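Local coordinates for protein alpha-fucosidase (Bifidobacterium bifidum, PDB 2EAB) that probably hydrolyses alpha-1,2-linkages to release L-fucose as a calcium-binding glycoside hydrolase, this chain being the catalytic piece of a longer, probably membrane-associated protein, at residues 24-29 with 64-69; 50-55 with 156-161; 69-74 with 139-144; 190-195 with 273-278; 205-210 with 244-249. All coordinates share one frame; numbering follows the deposited sequence.

Contact 1. Residues 24-29 with 64-69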
# COMPACT_ATOMS: atom_id res chain seq x y z
N GLN A 24 11.10 19.64 -20.25
CA GLN A 24 12.20 20.29 -19.54
C GLN A 24 12.66 19.44 -18.36
O GLN A 24 11.89 18.61 -17.87
CB GLN A 24 11.80 21.71 -19.09
CG GLN A 24 10.81 21.77 -17.94
CD GLN A 24 9.41 21.29 -18.30
OE1 GLN A 24 8.84 21.70 -19.32
NE2 GLN A 24 8.85 20.43 -17.46
N PRO A 25 13.93 19.60 -17.93
CA PRO A 25 14.46 18.90 -16.75
C PRO A 25 13.66 19.13 -15.47
O PRO A 25 12.89 20.08 -15.38
CB PRO A 25 15.86 19.50 -16.57
CG PRO A 25 15.90 20.71 -17.44
CD PRO A 25 14.97 20.44 -18.56
N ALA A 26 13.88 18.26 -14.49
CA ALA A 26 13.26 18.41 -13.17
C ALA A 26 13.47 19.81 -12.59
O ALA A 26 12.53 20.41 -12.07
CB ALA A 26 13.80 17.35 -12.21
N SER A 27 14.69 20.34 -12.72
CA SER A 27 15.03 21.67 -12.19
C SER A 27 14.17 22.80 -12.76
O SER A 27 14.05 23.86 -12.14
CB SER A 27 16.51 21.98 -12.44
OG SER A 27 16.79 22.02 -13.83
N GLN A 28 13.58 22.56 -13.93
CA GLN A 28 12.77 23.57 -14.62
C GLN A 28 11.28 23.22 -14.64
O GLN A 28 10.49 23.88 -15.31
CB GLN A 28 13.28 23.78 -16.05
CG GLN A 28 14.68 24.38 -16.13
CD GLN A 28 15.12 24.63 -17.56
OE1 GLN A 28 14.89 23.81 -18.45
NE2 GLN A 28 15.77 25.77 -17.79
N THR A 29 10.91 22.18 -13.89
CA THR A 29 9.54 21.69 -13.83
C THR A 29 8.84 22.29 -12.60
O THR A 29 9.48 22.48 -11.56
CB THR A 29 9.51 20.14 -13.79
OG1 THR A 29 10.17 19.62 -14.95
CG2 THR A 29 8.09 19.60 -13.74
N TRP A 64 16.23 12.90 -12.61
CA TRP A 64 16.05 14.34 -12.75
C TRP A 64 16.07 14.79 -14.22
O TRP A 64 15.31 15.67 -14.61
CB TRP A 64 17.12 15.10 -11.94
CG TRP A 64 17.03 14.91 -10.44
CD1 TRP A 64 17.25 13.75 -9.74
CD2 TRP A 64 16.73 15.92 -9.47
NE1 TRP A 64 17.09 13.98 -8.39
CE2 TRP A 64 16.77 15.30 -8.20
CE3 TRP A 64 16.42 17.28 -9.55
CZ2 TRP A 64 16.53 16.00 -7.01
CZ3 TRP A 64 16.17 17.98 -8.37
CH2 TRP A 64 16.22 17.33 -7.12
N GLY A 65 16.92 14.17 -15.02
CA GLY A 65 17.03 14.51 -16.44
C GLY A 65 17.72 15.84 -16.69
O GLY A 65 17.39 16.54 -17.66
N GLU A 66 18.66 16.20 -15.82
CA GLU A 66 19.41 17.45 -16.00
C GLU A 66 20.35 17.35 -17.20
O GLU A 66 20.85 16.28 -17.51
CB GLU A 66 20.18 17.81 -14.73
CG GLU A 66 19.30 17.95 -13.49
CD GLU A 66 18.20 18.97 -13.65
OE1 GLU A 66 18.47 20.06 -14.21
OE2 GLU A 66 17.06 18.70 -13.21
N VAL A 67 20.57 18.48 -17.86
CA VAL A 67 21.35 18.51 -19.09
C VAL A 67 22.82 18.15 -18.84
O VAL A 67 23.34 17.20 -19.44
CB VAL A 67 21.22 19.86 -19.83
CG1 VAL A 67 22.23 19.97 -20.97
CG2 VAL A 67 19.81 20.04 -20.37
N SER A 68 23.48 18.90 -17.96
CA SER A 68 24.92 18.71 -17.74
C SER A 68 25.22 17.82 -16.54
O SER A 68 25.85 16.77 -16.68
CB SER A 68 25.64 20.05 -17.63
OG SER A 68 27.04 19.85 -17.60
N ARG A 69 24.79 18.23 -15.35
CA ARG A 69 25.03 17.41 -14.16
C ARG A 69 23.79 16.57 -13.89
O ARG A 69 22.93 16.93 -13.07
CB ARG A 69 25.45 18.25 -12.95
CG ARG A 69 25.91 17.40 -11.77
CD ARG A 69 26.75 18.21 -10.79
NE ARG A 69 26.88 17.56 -9.49
CZ ARG A 69 27.79 16.65 -9.17
NH1 ARG A 69 28.69 16.24 -10.06
NH2 ARG A 69 27.81 16.14 -7.94

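Contact 2. Residues 50-55 with 156-161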
# COMPACT_ATOMS: atom_id res chain seq x y z
N THR A 50 8.96 16.51 -8.95
CA THR A 50 9.36 16.56 -10.36
C THR A 50 10.12 15.36 -10.93
O THR A 50 10.18 15.21 -12.15
CB THR A 50 10.21 17.83 -10.67
OG1 THR A 50 11.49 17.71 -10.06
CG2 THR A 50 9.53 19.10 -10.17
N THR A 51 10.70 14.52 -10.08
CA THR A 51 11.53 13.42 -10.57
C THR A 51 10.71 12.17 -10.89
O THR A 51 9.58 12.01 -10.41
CB THR A 51 12.67 13.08 -9.59
OG1 THR A 51 12.12 12.59 -8.36
CG2 THR A 51 13.55 14.30 -9.32
N LEU A 52 11.28 11.28 -11.70
CA LEU A 52 10.53 10.14 -12.21
C LEU A 52 11.09 8.83 -11.68
O LEU A 52 12.27 8.54 -11.87
CB LEU A 52 10.49 10.17 -13.74
CG LEU A 52 9.69 11.34 -14.34
CD1 LEU A 52 9.91 11.45 -15.84
CD2 LEU A 52 8.21 11.20 -14.01
N PRO A 53 10.25 8.06 -10.97
CA PRO A 53 10.69 6.86 -10.27
C PRO A 53 10.70 5.59 -11.11
O PRO A 53 9.86 5.39 -11.99
CB PRO A 53 9.66 6.72 -9.16
CG PRO A 53 8.40 7.22 -9.77
CD PRO A 53 8.82 8.33 -10.72
N PHE A 54 11.65 4.72 -10.79
CA PHE A 54 11.67 3.36 -11.32
C PHE A 54 12.35 2.48 -10.28
O PHE A 54 13.10 2.96 -9.43
CB PHE A 54 12.40 3.30 -12.68
CG PHE A 54 13.87 3.58 -12.59
CD1 PHE A 54 14.77 2.53 -12.52
CD2 PHE A 54 14.35 4.89 -12.57
CE1 PHE A 54 16.13 2.76 -12.43
CE2 PHE A 54 15.72 5.13 -12.47
CZ PHE A 54 16.61 4.07 -12.40
N GLY A 55 12.09 1.18 -10.35
CA GLY A 55 12.69 0.26 -9.39
C GLY A 55 12.44 -1.18 -9.75
O GLY A 55 11.67 -1.48 -10.67
N TYR A 156 14.52 18.74 -26.36
CA TYR A 156 14.57 18.10 -25.05
C TYR A 156 13.28 17.37 -24.73
O TYR A 156 12.19 17.93 -24.87
CB TYR A 156 14.86 19.11 -23.93
CG TYR A 156 14.98 18.43 -22.58
CD1 TYR A 156 16.22 18.13 -22.03
CD2 TYR A 156 13.84 18.03 -21.88
CE1 TYR A 156 16.32 17.47 -20.81
CE2 TYR A 156 13.93 17.37 -20.67
CZ TYR A 156 15.17 17.10 -20.14
OH TYR A 156 15.22 16.45 -18.92
N ARG A 157 13.41 16.13 -24.28
CA ARG A 157 12.30 15.42 -23.66
C ARG A 157 12.82 14.48 -22.58
O ARG A 157 13.85 13.84 -22.75
CB ARG A 157 11.48 14.65 -24.70
CG ARG A 157 10.13 14.16 -24.18
CD ARG A 157 9.41 13.27 -25.18
NE ARG A 157 10.12 12.02 -25.42
CZ ARG A 157 10.65 11.67 -26.59
NH1 ARG A 157 10.56 12.47 -27.64
NH2 ARG A 157 11.28 10.51 -26.71
N ARG A 158 12.10 14.41 -21.47
CA ARG A 158 12.29 13.34 -20.50
C ARG A 158 10.95 12.64 -20.31
O ARG A 158 9.89 13.27 -20.34
CB ARG A 158 12.86 13.85 -19.17
CG ARG A 158 11.93 14.74 -18.37
CD ARG A 158 12.67 15.35 -17.19
NE ARG A 158 11.79 16.20 -16.39
CZ ARG A 158 11.22 15.83 -15.24
NH1 ARG A 158 11.41 14.62 -14.73
NH2 ARG A 158 10.44 16.69 -14.60
N ASP A 159 11.00 11.32 -20.14
CA ASP A 159 9.78 10.56 -19.97
C ASP A 159 9.96 9.37 -19.04
O ASP A 159 11.08 8.95 -18.74
CB ASP A 159 9.21 10.11 -21.33
CG ASP A 159 10.05 9.03 -21.98
OD1 ASP A 159 10.13 7.91 -21.42
OD2 ASP A 159 10.61 9.29 -23.06
N LEU A 160 8.83 8.86 -18.59
CA LEU A 160 8.76 7.59 -17.89
C LEU A 160 7.79 6.72 -18.67
O LEU A 160 6.61 7.04 -18.77
CB LEU A 160 8.30 7.78 -16.45
CG LEU A 160 8.32 6.53 -15.55
CD1 LEU A 160 9.74 6.01 -15.36
CD2 LEU A 160 7.68 6.84 -14.21
N ASN A 161 8.32 5.65 -19.23
CA ASN A 161 7.52 4.71 -19.99
C ASN A 161 7.00 3.65 -19.03
O ASN A 161 7.72 2.73 -18.65
CB ASN A 161 8.36 4.07 -21.10
CG ASN A 161 7.53 3.23 -22.05
OD1 ASN A 161 6.50 2.67 -21.67
ND2 ASN A 161 7.99 3.12 -23.29

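Contact 3. Residues 69-74 with 139-144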
# COMPACT_ATOMS: atom_id res chain seq x y z
N ARG A 69 24.79 18.23 -15.35
CA ARG A 69 25.03 17.41 -14.16
C ARG A 69 23.79 16.57 -13.89
O ARG A 69 22.93 16.93 -13.07
CB ARG A 69 25.45 18.25 -12.95
CG ARG A 69 25.91 17.40 -11.77
CD ARG A 69 26.75 18.21 -10.79
NE ARG A 69 26.88 17.56 -9.49
CZ ARG A 69 27.79 16.65 -9.17
NH1 ARG A 69 28.69 16.24 -10.06
NH2 ARG A 69 27.81 16.14 -7.94
N GLU A 70 23.70 15.47 -14.62
CA GLU A 70 22.59 14.54 -14.47
C GLU A 70 22.62 13.89 -13.10
O GLU A 70 23.69 13.64 -12.53
CB GLU A 70 22.62 13.50 -15.60
CG GLU A 70 21.63 12.35 -15.46
CD GLU A 70 20.16 12.76 -15.60
OE1 GLU A 70 19.69 13.63 -14.84
OE2 GLU A 70 19.46 12.17 -16.46
N ARG A 71 21.43 13.61 -12.58
CA ARG A 71 21.25 13.08 -11.24
C ARG A 71 20.16 12.02 -11.24
O ARG A 71 19.08 12.23 -11.79
CB ARG A 71 20.87 14.22 -10.28
CG ARG A 71 20.74 13.82 -8.83
CD ARG A 71 20.36 15.01 -7.99
NE ARG A 71 20.11 14.63 -6.60
CZ ARG A 71 19.77 15.47 -5.63
NH1 ARG A 71 19.61 16.76 -5.86
NH2 ARG A 71 19.57 15.00 -4.40
N VAL A 72 20.48 10.88 -10.63
CA VAL A 72 19.50 9.85 -10.32
C VAL A 72 19.58 9.59 -8.82
O VAL A 72 20.55 9.03 -8.33
CB VAL A 72 19.75 8.54 -11.10
CG1 VAL A 72 18.68 7.50 -10.76
CG2 VAL A 72 19.78 8.81 -12.60
N THR A 73 18.56 10.03 -8.10
CA THR A 73 18.49 9.80 -6.66
C THR A 73 18.30 8.30 -6.42
O THR A 73 17.50 7.67 -7.11
CB THR A 73 17.40 10.68 -6.04
OG1 THR A 73 17.73 12.06 -6.25
CG2 THR A 73 17.25 10.42 -4.55
N PHE A 74 19.05 7.75 -5.48
CA PHE A 74 19.19 6.30 -5.35
C PHE A 74 18.71 5.77 -4.01
O PHE A 74 18.98 6.38 -2.96
CB PHE A 74 20.65 5.90 -5.59
CG PHE A 74 20.86 4.42 -5.68
CD1 PHE A 74 20.66 3.74 -6.87
CD2 PHE A 74 21.25 3.69 -4.55
CE1 PHE A 74 20.85 2.36 -6.95
CE2 PHE A 74 21.43 2.31 -4.62
CZ PHE A 74 21.23 1.65 -5.83
N TRP A 139 19.57 6.47 0.18
CA TRP A 139 20.92 5.92 0.09
C TRP A 139 21.89 7.03 -0.33
O TRP A 139 22.89 7.29 0.36
CB TRP A 139 20.95 4.75 -0.88
CG TRP A 139 22.27 4.05 -1.01
CD1 TRP A 139 23.44 4.57 -1.49
CD2 TRP A 139 22.54 2.68 -0.69
NE1 TRP A 139 24.42 3.61 -1.47
CE2 TRP A 139 23.90 2.45 -0.98
CE3 TRP A 139 21.77 1.64 -0.17
CZ2 TRP A 139 24.50 1.20 -0.79
CZ3 TRP A 139 22.37 0.40 0.02
CH2 TRP A 139 23.72 0.20 -0.28
N GLY A 140 21.58 7.68 -1.44
CA GLY A 140 22.39 8.77 -1.96
C GLY A 140 21.93 9.12 -3.36
O GLY A 140 20.72 9.13 -3.64
N ASP A 141 22.89 9.41 -4.22
CA ASP A 141 22.62 9.78 -5.61
C ASP A 141 23.68 9.22 -6.54
O ASP A 141 24.82 9.00 -6.13
CB ASP A 141 22.59 11.30 -5.79
CG ASP A 141 21.58 11.98 -4.90
OD1 ASP A 141 20.44 12.20 -5.36
OD2 ASP A 141 21.93 12.31 -3.74
N ILE A 142 23.29 8.98 -7.79
CA ILE A 142 24.22 8.77 -8.89
C ILE A 142 24.29 10.08 -9.66
O ILE A 142 23.26 10.61 -10.10
CB ILE A 142 23.74 7.64 -9.83
CG1 ILE A 142 23.55 6.33 -9.05
CG2 ILE A 142 24.73 7.45 -11.00
CD1 ILE A 142 22.75 5.27 -9.79
N TYR A 143 25.49 10.63 -9.81
CA TYR A 143 25.71 11.82 -10.64
C TYR A 143 26.47 11.47 -11.90
O TYR A 143 27.48 10.77 -11.86
CB TYR A 143 26.46 12.91 -9.87
CG TYR A 143 25.60 13.68 -8.90
CD1 TYR A 143 24.74 14.69 -9.34
CD2 TYR A 143 25.64 13.41 -7.53
CE1 TYR A 143 23.96 15.41 -8.45
CE2 TYR A 143 24.85 14.13 -6.63
CZ TYR A 143 24.02 15.12 -7.09
OH TYR A 143 23.24 15.84 -6.22
N LEU A 144 25.96 11.96 -13.03
CA LEU A 144 26.60 11.81 -14.33
C LEU A 144 26.88 13.20 -14.86
O LEU A 144 25.99 13.86 -15.41
CB LEU A 144 25.72 11.00 -15.29
CG LEU A 144 25.22 9.63 -14.82
CD1 LEU A 144 24.16 9.07 -15.75
CD2 LEU A 144 26.37 8.65 -14.68

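Contact 4. Residues 190-195 with 273-278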
# COMPACT_ATOMS: atom_id res chain seq x y z
N VAL A 190 19.49 -5.64 -11.03
CA VAL A 190 20.50 -4.66 -11.40
C VAL A 190 19.86 -3.43 -12.03
O VAL A 190 18.85 -3.54 -12.72
CB VAL A 190 21.58 -5.29 -12.34
CG1 VAL A 190 20.99 -5.63 -13.72
CG2 VAL A 190 22.80 -4.40 -12.48
N MET A 191 20.44 -2.27 -11.75
CA MET A 191 20.04 -1.03 -12.38
C MET A 191 20.94 -0.78 -13.59
O MET A 191 22.15 -0.99 -13.52
CB MET A 191 20.13 0.12 -11.37
CG MET A 191 19.77 1.49 -11.93
SD MET A 191 19.83 2.78 -10.67
CE MET A 191 18.45 2.32 -9.61
N VAL A 192 20.33 -0.34 -14.68
CA VAL A 192 21.04 -0.10 -15.93
C VAL A 192 20.86 1.35 -16.34
O VAL A 192 19.75 1.87 -16.30
CB VAL A 192 20.54 -1.06 -17.04
CG1 VAL A 192 21.14 -0.70 -18.40
CG2 VAL A 192 20.84 -2.51 -16.69
N ALA A 193 21.97 2.00 -16.70
CA ALA A 193 21.93 3.30 -17.35
C ALA A 193 22.63 3.17 -18.70
O ALA A 193 23.83 2.88 -18.76
CB ALA A 193 22.59 4.36 -16.50
N ARG A 194 21.87 3.36 -19.77
CA ARG A 194 22.38 3.30 -21.13
C ARG A 194 22.52 4.73 -21.64
O ARG A 194 21.54 5.47 -21.72
CB ARG A 194 21.42 2.50 -22.02
CG ARG A 194 21.80 2.43 -23.49
CD ARG A 194 23.02 1.57 -23.72
NE ARG A 194 23.42 1.56 -25.13
CZ ARG A 194 24.57 1.07 -25.58
NH1 ARG A 194 25.46 0.56 -24.75
NH2 ARG A 194 24.84 1.12 -26.88
N LEU A 195 23.76 5.12 -21.96
CA LEU A 195 24.07 6.50 -22.32
C LEU A 195 24.70 6.55 -23.70
O LEU A 195 25.61 5.78 -23.99
CB LEU A 195 25.01 7.12 -21.28
CG LEU A 195 24.65 6.91 -19.80
CD1 LEU A 195 25.79 7.34 -18.91
CD2 LEU A 195 23.38 7.65 -19.43
N ALA A 273 28.92 5.33 -26.84
CA ALA A 273 27.86 4.68 -26.08
C ALA A 273 28.44 3.85 -24.95
O ALA A 273 29.47 3.18 -25.10
CB ALA A 273 27.01 3.81 -26.99
N VAL A 274 27.78 3.90 -23.79
CA VAL A 274 28.20 3.15 -22.61
C VAL A 274 26.99 2.55 -21.89
O VAL A 274 25.88 3.10 -21.94
CB VAL A 274 29.02 4.02 -21.61
CG1 VAL A 274 30.28 4.58 -22.25
CG2 VAL A 274 28.18 5.14 -21.02
N THR A 275 27.21 1.43 -21.22
CA THR A 275 26.21 0.86 -20.31
C THR A 275 26.80 0.83 -18.91
O THR A 275 27.90 0.32 -18.69
CB THR A 275 25.77 -0.55 -20.73
OG1 THR A 275 25.38 -0.55 -22.11
CG2 THR A 275 24.59 -1.04 -19.88
N LEU A 276 26.05 1.39 -17.96
CA LEU A 276 26.39 1.31 -16.55
C LEU A 276 25.53 0.24 -15.89
O LEU A 276 24.32 0.21 -16.10
CB LEU A 276 26.14 2.65 -15.86
CG LEU A 276 27.25 3.71 -15.85
CD1 LEU A 276 27.82 4.02 -17.24
CD2 LEU A 276 26.74 4.98 -15.19
N TYR A 277 26.17 -0.64 -15.14
CA TYR A 277 25.47 -1.61 -14.31
C TYR A 277 25.67 -1.23 -12.86
O TYR A 277 26.81 -1.11 -12.38
CB TYR A 277 25.98 -3.03 -14.59
CG TYR A 277 25.70 -3.49 -16.00
CD1 TYR A 277 24.45 -4.00 -16.35
CD2 TYR A 277 26.68 -3.40 -16.99
CE1 TYR A 277 24.18 -4.41 -17.65
CE2 TYR A 277 26.42 -3.82 -18.29
CZ TYR A 277 25.17 -4.32 -18.61
OH TYR A 277 24.90 -4.73 -19.89
N ILE A 278 24.56 -1.03 -12.16
CA ILE A 278 24.57 -0.51 -10.80
C ILE A 278 23.86 -1.51 -9.89
O ILE A 278 22.72 -1.91 -10.15
CB ILE A 278 23.87 0.86 -10.71
CG1 ILE A 278 24.54 1.87 -11.65
CG2 ILE A 278 23.87 1.38 -9.28
CD1 ILE A 278 23.56 2.68 -12.50

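Contact 5. Residues 205-210 with 244-249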
# COMPACT_ATOMS: atom_id res chain seq x y z
N PHE A 205 31.84 12.06 -19.64
CA PHE A 205 31.20 12.31 -18.35
C PHE A 205 31.96 11.70 -17.18
O PHE A 205 32.75 10.77 -17.35
CB PHE A 205 29.74 11.85 -18.34
CG PHE A 205 29.57 10.36 -18.46
CD1 PHE A 205 29.56 9.56 -17.32
CD2 PHE A 205 29.43 9.76 -19.70
CE1 PHE A 205 29.42 8.19 -17.42
CE2 PHE A 205 29.28 8.38 -19.81
CZ PHE A 205 29.27 7.59 -18.66
N ASN A 206 31.69 12.24 -16.00
CA ASN A 206 32.20 11.72 -14.75
C ASN A 206 31.05 11.06 -14.00
O ASN A 206 29.98 11.66 -13.85
CB ASN A 206 32.81 12.86 -13.93
CG ASN A 206 33.29 12.42 -12.57
OD1 ASN A 206 32.49 12.21 -11.65
ND2 ASN A 206 34.60 12.29 -12.42
N VAL A 207 31.25 9.83 -13.55
CA VAL A 207 30.24 9.14 -12.75
C VAL A 207 30.68 9.00 -11.30
O VAL A 207 31.79 8.55 -11.01
CB VAL A 207 29.79 7.78 -13.36
CG1 VAL A 207 30.97 6.87 -13.62
CG2 VAL A 207 28.78 7.08 -12.46
N SER A 208 29.80 9.43 -10.39
CA SER A 208 30.03 9.29 -8.96
C SER A 208 28.76 8.78 -8.29
O SER A 208 27.67 8.84 -8.87
CB SER A 208 30.47 10.62 -8.36
OG SER A 208 29.50 11.63 -8.56
N MET A 209 28.90 8.26 -7.08
CA MET A 209 27.75 7.76 -6.34
C MET A 209 27.84 8.10 -4.85
O MET A 209 27.97 7.21 -4.00
CB MET A 209 27.58 6.25 -6.56
CG MET A 209 26.19 5.72 -6.19
SD MET A 209 26.03 3.99 -6.65
CE MET A 209 24.41 3.62 -6.01
N PRO A 210 27.78 9.41 -4.52
CA PRO A 210 27.88 9.82 -3.13
C PRO A 210 26.69 9.36 -2.30
O PRO A 210 25.54 9.46 -2.74
CB PRO A 210 27.90 11.35 -3.22
CG PRO A 210 27.19 11.66 -4.49
CD PRO A 210 27.61 10.56 -5.42
N SER A 244 27.57 -0.37 -2.60
CA SER A 244 27.06 -0.12 -3.94
C SER A 244 28.21 -0.08 -4.93
O SER A 244 29.33 0.34 -4.60
CB SER A 244 26.25 1.17 -4.00
OG SER A 244 27.07 2.31 -3.86
N GLN A 245 27.93 -0.54 -6.15
CA GLN A 245 28.94 -0.60 -7.21
C GLN A 245 28.37 -0.18 -8.54
O GLN A 245 27.22 -0.51 -8.87
CB GLN A 245 29.53 -2.01 -7.30
CG GLN A 245 30.34 -2.40 -6.08
CD GLN A 245 30.87 -3.81 -6.11
OE1 GLN A 245 31.31 -4.31 -7.15
NE2 GLN A 245 30.84 -4.46 -4.96
N ILE A 246 29.18 0.56 -9.30
CA ILE A 246 28.86 0.95 -10.67
C ILE A 246 29.95 0.41 -11.58
O ILE A 246 31.12 0.78 -11.45
CB ILE A 246 28.74 2.48 -10.85
CG1 ILE A 246 27.71 3.07 -9.87
CG2 ILE A 246 28.42 2.82 -12.32
CD1 ILE A 246 27.44 4.56 -10.04
N LYS A 247 29.56 -0.48 -12.48
CA LYS A 247 30.46 -1.05 -13.48
C LYS A 247 30.19 -0.35 -14.81
O LYS A 247 29.06 -0.37 -15.31
CB LYS A 247 30.22 -2.56 -13.59
CG LYS A 247 31.16 -3.28 -14.55
CD LYS A 247 30.79 -4.75 -14.63
CE LYS A 247 31.76 -5.53 -15.51
NZ LYS A 247 33.13 -5.61 -14.93
N VAL A 248 31.23 0.27 -15.37
CA VAL A 248 31.11 1.05 -16.59
C VAL A 248 31.64 0.24 -17.78
O VAL A 248 32.82 -0.12 -17.82
CB VAL A 248 31.88 2.40 -16.47
CG1 VAL A 248 31.69 3.23 -17.73
CG2 VAL A 248 31.40 3.18 -15.25
N VAL A 249 30.75 -0.04 -18.74
CA VAL A 249 31.10 -0.85 -19.90
C VAL A 249 31.02 -0.03 -21.19
O VAL A 249 29.93 0.36 -21.62
CB VAL A 249 30.22 -2.13 -20.00
CG1 VAL A 249 30.70 -3.04 -21.14
CG2 VAL A 249 30.22 -2.90 -18.68
O HOH W 1 26.70 4.81 -2.79

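Contact 1. Residues 24-29 with 64-69
Ala-26 N donates a nearly straight hydrogen bond of 3.0 Å to Trp-64 O, and around this bond the backbone of Pro-25 and Ala-26 is set against that of Gly-65 and Trp-64. Glu-66 does most of the remaining work. A bend at chi2 (-57°) turns its CD toward Ser-27, and the two carboxylate oxygens divide their partners. Glu-66 OE2 receives Ser-27 N at 2.9 Å through its syn lone pair; Glu-66 OE1 accepts from Ser-27 OG at 2.6 Å, met on the syn side and 15° out of the carboxylate plane. The case illustrates how a carboxylate can tie two connections of a beta-sandwich: one loop leaves strand 19-22 through the short 3-10 turn 26-28, while the other links the antiparallel strands 59-63 and 69-76. An alanine in place of Glu-66 would probably leave Ser-27 N and OG without these acceptors and the hydroxyl freer to turn. Pro-25 crosses the glutamate at about a right angle, and its CB also rests 3.5 Å from Gly-65 O. Beside it, Ala-26 CB packs 3.7 Å from Trp-64 CE3; the NE1 of this indole is hydrogen-bonded to Thr-73 OG1.

Contact 2. Residues 50-55 with 156-161
The guanidinium of Arg-158 meets Thr-50 O at its edge, close to its own plane, and offers that one oxygen both terminal nitrogens. Arg-158 NH1 and NH2 each lie 2.9 Å from Thr-50 O, with bent N-H...O angles of 141° and 143°, as sharing a single acceptor end-on demands. Tyr-22 adds a cation-pi contact, and Leu-52 comes in obliquely, its CD1 3.7 Å from Arg-158 NH1. The arginine chain runs extended from CG to NE to reach this far, and the acceptor sits where helix 42-50 ends, a place where a positive group would be favoured by the helix dipole. Arg-158 NE also holds Gln-24 O, so a methionine in its place would probably leave both Thr-50 O and Gln-24 O without their donor. Farther on, Leu-160 crosses Pro-53 at about a right angle; its CD2 approaches Pro-53 CD to 4.0 Å, and its CD1 lies 3.4 Å from Pro-53 O. Strands 52-55 and 156-161 share no backbone bonds: their axes pass 7.8 Å apart at 42°, each in a different sheet of the sandwich. Strand 19-22 flanks strand 156-161, while helix 365-386 covers Pro-53 and Leu-160 through Tyr-378, Tyr-381 and Leu-382.

Contact 3. Residues 69-74 with 139-144
Asp-141 OD1 is gripped by three donors from the facing strand. Arg-71 approaches side-on, NE at 2.7 Å and NH2 at 3.1 Å from Asp-141 OD1, with the oxygen in the guanidinium plane but the nitrogens above the carboxylate plane; Thr-73 OG1 donates to the same oxygen at 2.9 Å, nearly along its C-O axis. The aspartate thus holds Arg-71 in a salt bridge, and the arginine's NH1 makes a second one with Asp-43. Tyr-143 lies alongside Arg-71, pointing the same way, its CE1 3.6 Å from Arg-71 CG and its OH over one face of that guanidinium. On the tyrosine ring itself, the guanidinium of Arg-69 lies flat, the planes 13° apart, in a cation-pi stack. Strands 69-76 and 140-145 are antiparallel neighbours in one sheet of the sandwich, and their regular pairing gives way, at the Phe-74 end, to a classic beta bulge in which Trp-139 and Gly-140 both face Phe-74. There Phe-74 O accepts Gly-140 N at 3.3 Å and, weakly, Trp-139 N. Phe-74 also meets the indole T-shaped, its CD2 3.7 Å from Trp-139 CG over the face, planes at 87°. Val-72, Ile-142 and Leu-144 share the side of the sheet on which Phe-74 lies, and Ile-142 and Leu-144 pack on strand 273-282.

Contact 4. Residues 190-195 with 273-278
Arg-194 lies across Thr-275 and bends at chi2 (71°), which brings its CD toward the partner strand. Its NH1 donates to Thr-275 OG1 at 2.9 Å, with the hydroxyl oxygen near the guanidinium plane, while Ala-273 CB lies over one face, 3.5 Å from Arg-194 NH2. That second nitrogen has its main partner outside, a salt bridge to Asp-251, and Tyr-316 adds a cation-pi contact. Next on this face, Val-192 and Tyr-277 run side by side and point the same way, with Val-192 CG2 3.9 Å from Tyr-277 CD1. The other branch, Val-192 CG1, touches Thr-275 CG2 at 3.8 Å, and Val-190 CG2 stands at the edge of the tyrosine ring.

On the opposite face the side chains of these two segments are all apolar. Met-191 and Ile-278 cross, CB to CB at 3.9 Å; the isoleucine chi2 of 133° falls away from a staggered value and places CD1 4.0 Å from Met-191 CG. Leu-195 CB presses on Val-274 CG2 at 3.7 Å, and Ala-193 CB sits opposite Leu-276 CB. Six backbone bonds, two to each hydrogen-bonded pair, fix this antiparallel register. Strands 176-185 and 241-250 flank the pair within the nine-stranded sheet; helix 297-314 covers Val-190 and Tyr-277, and strand 203-208 of the second sheet packs on Leu-195, Val-274 and Leu-276.

Contact 5. Residues 205-210 with 244-249
Met-209 SD touches Ser-244 OG at 3.4 Å and Ile-246 CD1 at 3.7 Å, so one sulfur bridges two residues of the facing strand. The methionine chain is extended beyond CG, and its CE passes on to lie 3.7 Å from Ser-244 CB. Beside it Val-207 and Ile-246 meet tip to tip, Val-207 CG2 to Ile-246 CD1 at 3.7 Å, which makes that delta carbon the point where valine and methionine converge. Val-207 CG1 and Val-248 CG2, 4.1 Å apart, belong to side chains that slide past each other in opposite directions. No hydrogen bond joins the two segments directly. A single water does so instead, donating to Met-209 O at 3.0 Å and pairing with Ser-244 OG at 2.7 Å, a polar link beside the apolar contacts.

The next shell sets these side chains in place. Leu-276 and Ile-278 pack against Ile-246, Leu-266 and Val-268 against Val-248, and Phe-74 against Met-209. Backbone bonds from Ser-208 to Tyr-143 and from Pro-210 to Asp-141 hold the first segment in its sheet. On the far side of strand 241-250, Gln-245 and Lys-247 turn to helix 297-314, and Lys-247 NZ forms a salt bridge with Asp-227. The segment axes run nearly antiparallel, at 156°, and come no closer than 9.2 Å, the face-to-face packing of two sheets through apolar side chains that is typical of the beta-sandwich domain preceding the catalytic barrel in this and related glycoside hydrolases.

All five contacts fall in the N-terminal beta-sandwich. Contacts 2, 4 and 5 are mostly core, whereas contact 1 has partly exposed Ser-27 and Glu-66 and contact 3 reaches the surface at Arg-69. Contacts 3 and 4 are antiparallel strand pairs, one in each sheet, with arginine-mediated polar contacts on one face and a mainly apolar face turned to the other sheet; Phe-74 and Met-191, Ile-142 and Ile-278 meet between them. Contacts 2 and 5 span the sheets without direct backbone-to-backbone bonds, the former using an arginine on a helix-end carbonyl, the latter almost only apolar side chains and a water. Contact 1 joins loops through a carboxylate and meets contact 2 where Arg-158 holds Gln-24.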